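Xylulokinase (Brucella ovis, PDB 5VM1) probably phosphorylates D-xylulose at the expense of ATP to give D-xylulose 5-phosphate, as a sugar kinase of the FGGY family. Local coordinates at residues A[125-136]-A[276-287]. Residues are numbered along the deposited sequence; the frame is centred on the assembly and turned at random.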
ATOM      1  N   ARG A 125      -7.118 -14.361 -12.645  1.00 40.80           N
ATOM      2  CA  ARG A 125      -7.542 -12.981 -12.896  1.00 43.81           C
ATOM      3  C   ARG A 125      -9.047 -12.845 -12.940  1.00 45.72           C
ATOM      4  O   ARG A 125      -9.571 -11.771 -12.617  1.00 44.21           O
ATOM      5  CB  ARG A 125      -6.966 -12.382 -14.165  1.00 44.21           C
ATOM      6  CG  ARG A 125      -7.351 -13.038 -15.430  1.00 68.50           C
ATOM      7  CD  ARG A 125      -6.057 -13.429 -16.040  1.00 79.73           C
ATOM      8  NE  ARG A 125      -5.016 -13.211 -15.043  1.00 64.55           N
ATOM      9  CZ  ARG A 125      -4.086 -12.291 -15.152  1.00 43.99           C
ATOM     10  NH1 ARG A 125      -4.072 -11.523 -16.222  1.00 49.24           N
ATOM     11  NH2 ARG A 125      -3.195 -12.162 -14.192  1.00 56.66           N
ATOM     12  N   ALA A 126      -9.751 -13.895 -13.372  1.00 43.91           N
ATOM     13  CA  ALA A 126     -11.202 -13.829 -13.411  1.00 40.68           C
ATOM     14  C   ALA A 126     -11.778 -13.721 -12.002  1.00 44.13           C
ATOM     15  O   ALA A 126     -12.686 -12.920 -11.755  1.00 51.10           O
ATOM     16  CB  ALA A 126     -11.742 -15.037 -14.151  1.00 43.24           C
ATOM     17  N   ILE A 127     -11.236 -14.476 -11.053  1.00 41.76           N
ATOM     18  CA  ILE A 127     -11.784 -14.478  -9.700  1.00 42.54           C
ATOM     19  C   ILE A 127     -11.167 -13.376  -8.831  1.00 37.31           C
ATOM     20  O   ILE A 127     -11.869 -12.724  -8.055  1.00 45.52           O
ATOM     21  CB  ILE A 127     -11.622 -15.879  -9.073  1.00 42.26           C
ATOM     22  CG1 ILE A 127     -12.406 -16.902  -9.915  1.00 43.20           C
ATOM     23  CG2 ILE A 127     -12.128 -15.897  -7.648  1.00 35.28           C
ATOM     24  CD1 ILE A 127     -12.383 -18.348  -9.391  1.00 43.37           C
ATOM     25  N   THR A 128      -9.863 -13.121  -8.926  1.00 32.60           N
ATOM     26  CA  THR A 128      -9.275 -12.064  -8.111  1.00 30.75           C
ATOM     27  C   THR A 128      -9.276 -10.701  -8.788  1.00 31.65           C
ATOM     28  O   THR A 128      -9.191  -9.686  -8.089  1.00 34.37           O
ATOM     29  CB  THR A 128      -7.809 -12.370  -7.748  1.00 35.56           C
ATOM     30  OG1 THR A 128      -6.976 -12.116  -8.884  1.00 37.28           O
ATOM     31  CG2 THR A 128      -7.589 -13.789  -7.261  1.00 29.29           C
ATOM     32  N   GLY A 129      -9.343 -10.645 -10.121  1.00 35.67           N
ATOM     33  CA  GLY A 129      -9.176  -9.398 -10.853  1.00 33.45           C
ATOM     34  C   GLY A 129      -7.765  -8.839 -10.883  1.00 32.37           C
ATOM     35  O   GLY A 129      -7.581  -7.690 -11.294  1.00 39.68           O
ATOM     36  N   ASN A 130      -6.757  -9.610 -10.470  1.00 31.23           N
ATOM     37  CA  ASN A 130      -5.393  -9.112 -10.364  1.00 38.19           C
ATOM     38  C   ASN A 130      -4.396 -10.105 -10.954  1.00 35.79           C
ATOM     39  O   ASN A 130      -4.637 -11.315 -11.026  1.00 33.76           O
ATOM     40  CB  ASN A 130      -4.998  -8.813  -8.898  1.00 33.18           C
ATOM     41  CG  ASN A 130      -5.895  -7.761  -8.248  1.00 40.45           C
ATOM     42  OD1 ASN A 130      -5.748  -6.576  -8.503  1.00 33.25           O
ATOM     43  ND2 ASN A 130      -6.804  -8.202  -7.359  1.00 43.36           N
ATOM     44  N   ILE A 131      -3.252  -9.566 -11.367  1.00 31.20           N
ATOM     45  CA  ILE A 131      -2.102 -10.391 -11.696  1.00 40.13           C
ATOM     46  C   ILE A 131      -1.611 -11.096 -10.435  1.00 44.84           C
ATOM     47  O   ILE A 131      -1.683 -10.550  -9.326  1.00 56.20           O
ATOM     48  CB  ILE A 131      -1.004  -9.501 -12.307  1.00 45.58           C
ATOM     49  CG1 ILE A 131      -1.446  -8.958 -13.669  1.00 45.22           C
ATOM     50  CG2 ILE A 131       0.335 -10.250 -12.391  1.00 44.11           C
ATOM     51  CD1 ILE A 131      -0.530  -7.884 -14.238  1.00 38.30           C
ATOM     52  N   VAL A 132      -1.128 -12.328 -10.593  1.00 30.56           N
ATOM     53  CA  VAL A 132      -0.545 -13.081  -9.484  1.00 29.45           C
ATOM     54  C   VAL A 132       0.955 -12.788  -9.486  1.00 36.03           C
ATOM     55  O   VAL A 132       1.723 -13.368 -10.259  1.00 42.25           O
ATOM     56  CB  VAL A 132      -0.828 -14.582  -9.587  1.00 30.22           C
ATOM     57  CG1 VAL A 132      -0.481 -15.290  -8.282  1.00 29.15           C
ATOM     58  CG2 VAL A 132      -2.267 -14.833  -9.978  1.00 30.83           C
ATOM     59  N   PHE A 133       1.368 -11.858  -8.645  1.00 29.79           N
ATOM     60  CA  PHE A 133       2.786 -11.604  -8.455  1.00 34.84           C
ATOM     61  C   PHE A 133       3.366 -12.494  -7.359  1.00 48.00           C
ATOM     62  O   PHE A 133       2.636 -13.012  -6.501  1.00 46.77           O
ATOM     63  CB  PHE A 133       3.013 -10.136  -8.128  1.00 33.07           C
ATOM     64  CG  PHE A 133       2.808  -9.238  -9.290  1.00 34.00           C
ATOM     65  CD1 PHE A 133       3.775  -9.152 -10.276  1.00 31.41           C
ATOM     66  CD2 PHE A 133       1.648  -8.481  -9.414  1.00 39.10           C
ATOM     67  CE1 PHE A 133       3.589  -8.324 -11.360  1.00 40.75           C
ATOM     68  CE2 PHE A 133       1.466  -7.643 -10.495  1.00 30.57           C
ATOM     69  CZ  PHE A 133       2.429  -7.565 -11.468  1.00 32.40           C
ATOM     70  N   PRO A 134       4.685 -12.732  -7.393  1.00 51.05           N
ATOM     71  CA  PRO A 134       5.300 -13.639  -6.403  1.00 40.40           C
ATOM     72  C   PRO A 134       5.199 -13.164  -4.981  1.00 36.45           C
ATOM     73  O   PRO A 134       5.396 -13.979  -4.070  1.00 44.10           O
ATOM     74  CB  PRO A 134       6.765 -13.698  -6.840  1.00 38.06           C
ATOM     75  CG  PRO A 134       6.975 -12.502  -7.644  1.00 32.20           C
ATOM     76  CD  PRO A 134       5.679 -12.137  -8.297  1.00 30.88           C
ATOM     77  N   GLY A 135       4.924 -11.876  -4.759  1.00 27.61           N
ATOM     78  CA  GLY A 135       4.760 -11.310  -3.429  1.00 30.60           C
ATOM     79  C   GLY A 135       3.387 -11.468  -2.819  1.00 31.38           C
ATOM     80  O   GLY A 135       3.200 -11.183  -1.630  1.00 30.74           O
ATOM     81  N   PHE A 136       2.438 -11.940  -3.608  1.00 28.49           N
ATOM     82  CA  PHE A 136       1.116 -12.268  -3.135  1.00 29.41           C
ATOM     83  C   PHE A 136       1.166 -13.604  -2.369  1.00 41.75           C
ATOM     84  O   PHE A 136       2.151 -14.351  -2.436  1.00 45.51           O
ATOM     85  CB  PHE A 136       0.163 -12.300  -4.329  1.00 24.56           C
ATOM     86  CG  PHE A 136      -0.157 -10.949  -4.896  1.00 31.53           C
ATOM     87  CD1 PHE A 136       0.584  -9.839  -4.567  1.00 34.18           C
ATOM     88  CD2 PHE A 136      -1.227 -10.790  -5.749  1.00 36.62           C
ATOM     89  CE1 PHE A 136       0.270  -8.594  -5.091  1.00 34.78           C
ATOM     90  CE2 PHE A 136      -1.547  -9.546  -6.283  1.00 34.90           C
ATOM     91  CZ  PHE A 136      -0.806  -8.450  -5.952  1.00 34.04           C
ATOM     92  N   TYR A 276     -16.589  -3.152  -7.934  1.00 42.04           N
ATOM     93  CA  TYR A 276     -15.403  -3.921  -8.284  1.00 34.34           C
ATOM     94  C   TYR A 276     -15.088  -3.701  -9.759  1.00 47.31           C
ATOM     95  O   TYR A 276     -15.884  -4.060 -10.633  1.00 55.62           O
ATOM     96  CB  TYR A 276     -15.626  -5.390  -7.961  1.00 38.66           C
ATOM     97  CG  TYR A 276     -14.620  -6.348  -8.555  1.00 40.85           C
ATOM     98  CD1 TYR A 276     -13.267  -6.317  -8.200  1.00 40.68           C
ATOM     99  CD2 TYR A 276     -15.042  -7.311  -9.462  1.00 36.34           C
ATOM    100  CE1 TYR A 276     -12.374  -7.241  -8.748  1.00 43.68           C
ATOM    101  CE2 TYR A 276     -14.185  -8.195 -10.009  1.00 36.40           C
ATOM    102  CZ  TYR A 276     -12.865  -8.174  -9.663  1.00 43.79           C
ATOM    103  OH  TYR A 276     -12.076  -9.112 -10.271  1.00 51.55           O
ATOM    104  N   GLN A 277     -13.923  -3.124 -10.036  1.00 49.49           N
ATOM    105  CA  GLN A 277     -13.577  -2.629 -11.367  1.00 47.37           C
ATOM    106  C   GLN A 277     -12.193  -3.137 -11.767  1.00 44.63           C
ATOM    107  O   GLN A 277     -11.228  -2.369 -11.849  1.00 42.40           O
ATOM    108  CB  GLN A 277     -13.640  -1.103 -11.373  1.00 33.69           C
ATOM    109  CG  GLN A 277     -14.922  -0.580 -10.796  1.00 34.74           C
ATOM    110  CD  GLN A 277     -14.978   0.919 -10.765  1.00 47.72           C
ATOM    111  OE1 GLN A 277     -15.684   1.508  -9.943  1.00 43.70           O
ATOM    112  NE2 GLN A 277     -14.241   1.553 -11.662  1.00 52.21           N
ATOM    113  N   PRO A 278     -12.074  -4.420 -12.077  1.00 42.37           N
ATOM    114  CA  PRO A 278     -10.761  -4.965 -12.405  1.00 36.25           C
ATOM    115  C   PRO A 278     -10.293  -4.570 -13.796  1.00 43.73           C
ATOM    116  O   PRO A 278     -11.078  -4.345 -14.720  1.00 47.63           O
ATOM    117  CB  PRO A 278     -10.988  -6.476 -12.325  1.00 33.82           C
ATOM    118  CG  PRO A 278     -12.415  -6.639 -12.740  1.00 35.73           C
ATOM    119  CD  PRO A 278     -13.126  -5.452 -12.134  1.00 44.60           C
ATOM    120  N   LYS A 279      -8.990  -4.545 -13.945  1.00 43.02           N
ATOM    121  CA  LYS A 279      -8.390  -4.336 -15.246  1.00 43.33           C
ATOM    122  C   LYS A 279      -6.992  -4.938 -15.217  1.00 39.73           C
ATOM    123  O   LYS A 279      -6.005  -4.223 -15.413  1.00 44.95           O
ATOM    124  CB  LYS A 279      -8.331  -2.844 -15.589  1.00 45.51           C
ATOM    125  CG  LYS A 279      -8.254  -2.528 -17.088  1.00 42.42           C
ATOM    126  CD  LYS A 279      -9.474  -3.041 -17.769  1.00 46.12           C
ATOM    127  CE  LYS A 279      -9.820  -2.282 -19.023  1.00 48.59           C
ATOM    128  NZ  LYS A 279     -11.249  -2.591 -19.355  1.00 56.00           N
ATOM    129  N   PRO A 280      -6.855  -6.242 -14.984  1.00 45.00           N
ATOM    130  CA  PRO A 280      -5.500  -6.825 -14.940  1.00 49.65           C
ATOM    131  C   PRO A 280      -4.799  -6.781 -16.281  1.00 47.97           C
ATOM    132  O   PRO A 280      -3.579  -6.947 -16.324  1.00 55.50           O
ATOM    133  CB  PRO A 280      -5.742  -8.272 -14.478  1.00 44.43           C
ATOM    134  CG  PRO A 280      -7.149  -8.561 -14.883  1.00 34.44           C
ATOM    135  CD  PRO A 280      -7.901  -7.252 -14.771  1.00 33.81           C
ATOM    136  N   GLU A 281      -5.541  -6.603 -17.377  1.00 56.80           N
ATOM    137  CA  GLU A 281      -4.935  -6.517 -18.699  1.00 56.41           C
ATOM    138  C   GLU A 281      -4.026  -5.303 -18.812  1.00 48.33           C
ATOM    139  O   GLU A 281      -3.063  -5.322 -19.579  1.00 55.48           O
ATOM    140  CB  GLU A 281      -6.025  -6.474 -19.772  1.00 68.63           C
ATOM    141  CG  GLU A 281      -7.174  -7.402 -19.464  1.00 79.60           C
ATOM    142  CD  GLU A 281      -8.307  -6.691 -18.747  1.00 83.96           C
ATOM    143  OE1 GLU A 281      -8.677  -5.592 -19.206  1.00 89.18           O
ATOM    144  OE2 GLU A 281      -8.800  -7.208 -17.717  1.00 78.81           O
ATOM    145  N   SER A 282      -4.343  -4.224 -18.094  1.00 44.35           N
ATOM    146  CA  SER A 282      -3.491  -3.047 -17.998  1.00 40.78           C
ATOM    147  C   SER A 282      -2.684  -3.019 -16.702  1.00 42.04           C
ATOM    148  O   SER A 282      -2.177  -1.957 -16.319  1.00 45.94           O
ATOM    149  CB  SER A 282      -4.330  -1.781 -18.101  1.00 45.98           C
ATOM    150  OG  SER A 282      -5.465  -1.988 -18.906  1.00 58.36           O
ATOM    151  N   ALA A 283      -2.600  -4.152 -15.999  1.00 39.50           N
ATOM    152  CA  ALA A 283      -1.769  -4.309 -14.812  1.00 27.98           C
ATOM    153  C   ALA A 283      -2.118  -3.290 -13.724  1.00 34.27           C
ATOM    154  O   ALA A 283      -1.238  -2.789 -13.026  1.00 35.09           O
ATOM    155  CB  ALA A 283      -0.284  -4.250 -15.154  1.00 31.67           C
ATOM    156  N   VAL A 284      -3.408  -2.968 -13.568  1.00 31.70           N
ATOM    157  CA  VAL A 284      -3.838  -2.229 -12.384  1.00 39.16           C
ATOM    158  C   VAL A 284      -4.334  -3.246 -11.358  1.00 31.74           C
ATOM    159  O   VAL A 284      -4.793  -4.337 -11.707  1.00 27.49           O
ATOM    160  CB  VAL A 284      -4.929  -1.160 -12.656  1.00 38.54           C
ATOM    161  CG1 VAL A 284      -4.856  -0.604 -14.071  1.00 27.48           C
ATOM    162  CG2 VAL A 284      -6.295  -1.690 -12.326  1.00 44.05           C
ATOM    163  N   HIS A 285      -4.139  -2.942 -10.080  1.00 30.84           N
ATOM    164  CA  HIS A 285      -4.697  -3.759  -9.003  1.00 26.88           C
ATOM    165  C   HIS A 285      -6.100  -3.276  -8.650  1.00 29.53           C
ATOM    166  O   HIS A 285      -6.370  -2.069  -8.648  1.00 32.45           O
ATOM    167  CB  HIS A 285      -3.793  -3.736  -7.766  1.00 25.20           C
ATOM    168  CG  HIS A 285      -2.507  -4.461  -7.985  1.00 35.63           C
ATOM    169  ND1 HIS A 285      -2.460  -5.805  -8.296  1.00 45.50           N
ATOM    170  CD2 HIS A 285      -1.230  -4.020  -8.037  1.00 36.80           C
ATOM    171  CE1 HIS A 285      -1.204  -6.172  -8.478  1.00 41.26           C
ATOM    172  NE2 HIS A 285      -0.438  -5.105  -8.338  1.00 46.16           N
ATOM    173  N   ALA A 286      -6.996  -4.229  -8.374  1.00 27.12           N
ATOM    174  CA  ALA A 286      -8.350  -3.933  -7.900  1.00 37.07           C
ATOM    175  C   ALA A 286      -8.607  -4.788  -6.670  1.00 38.86           C
ATOM    176  O   ALA A 286      -8.649  -6.023  -6.757  1.00 31.67           O
ATOM    177  CB  ALA A 286      -9.420  -4.195  -8.961  1.00 29.01           C
ATOM    178  N   PHE A 287      -8.784  -4.128  -5.534  1.00 36.44           N
ATOM    179  CA  PHE A 287      -8.951  -4.786  -4.255  1.00 36.23           C
ATOM    180  C   PHE A 287     -10.182  -4.222  -3.573  1.00 40.80           C
ATOM    181  O   PHE A 287     -10.609  -3.092  -3.855  1.00 42.33           O
ATOM    182  CB  PHE A 287      -7.750  -4.557  -3.323  1.00 39.99           C
ATOM    183  CG  PHE A 287      -6.453  -5.121  -3.809  1.00 36.22           C
ATOM    184  CD1 PHE A 287      -6.372  -6.403  -4.313  1.00 37.74           C
ATOM    185  CD2 PHE A 287      -5.284  -4.373  -3.707  1.00 37.57           C
ATOM    186  CE1 PHE A 287      -5.143  -6.931  -4.728  1.00 34.24           C
ATOM    187  CE2 PHE A 287      -4.056  -4.892  -4.120  1.00 28.37           C
ATOM    188  CZ  PHE A 287      -3.990  -6.176  -4.633  1.00 26.60           C
TER
HETATM  189  O   HOH W   1      -7.703  -5.046 -11.729  1.00 27.11           O
HETATM  190  O   HOH W   2      -3.380  -6.445 -11.358  1.00 26.74           O
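Where the two actin-like halves of this FGGY kinase meet, the loop leaving helix 122-128 lies against the edge strand of the C-terminal half, and N130 makes the direct hydrogen bonds across it. Its side-chain amide pairs with the backbone of A286 much as a neighbouring strand would: A286 N donates to N130 OD1 at 2.7 Å, lying in the carbonyl plane on a lone pair, and N130 ND2 returns a bond of 2.9 Å to A286 O, coming from above that carbonyl's plane. Together these two fix which end of the amide is O and which is N; H285 ND1 adds a weak, longer bond to the same OD1. With CG anti to the carbonyl carbon (chi1 -60°) the amide reaches across to A286, while N130 N donates to T128 OG1 in an ST turn, an OG1 also hydrogen-bonded to F124 O. G129, the first residue past the helix, turns out of it with positive phi; its CA sits at the ring edge of Y276, and its backbone O rests on P280 CD at 3.5 Å. Water 1 receives from K279 N and donates to G129 O and V284 O; water 2 receives from I131 N and donates to V284 O, which thus takes both waters. Farther along, CE1 of H285 points between two phenylalanines, 3.4 Å from F136 CZ and 3.7 Å from F133 CE2. The F133 and H285 rings meet rim to rim with planes 68° apart. I131 CD1 reaches A283 CB at 3.8 Å, and P280 CB lies over one face of the R125 guanidinium, whose NH2 is salt-bridged to D119. F136 also stacks on H88, a predicted substrate-binding residue, which places this seam beside the probable sugar site. Behind it, H285 and F287 bond through their backbones to strand 295-301, while helices 112-120 and 195-200 pack against I131 and T128 respectively.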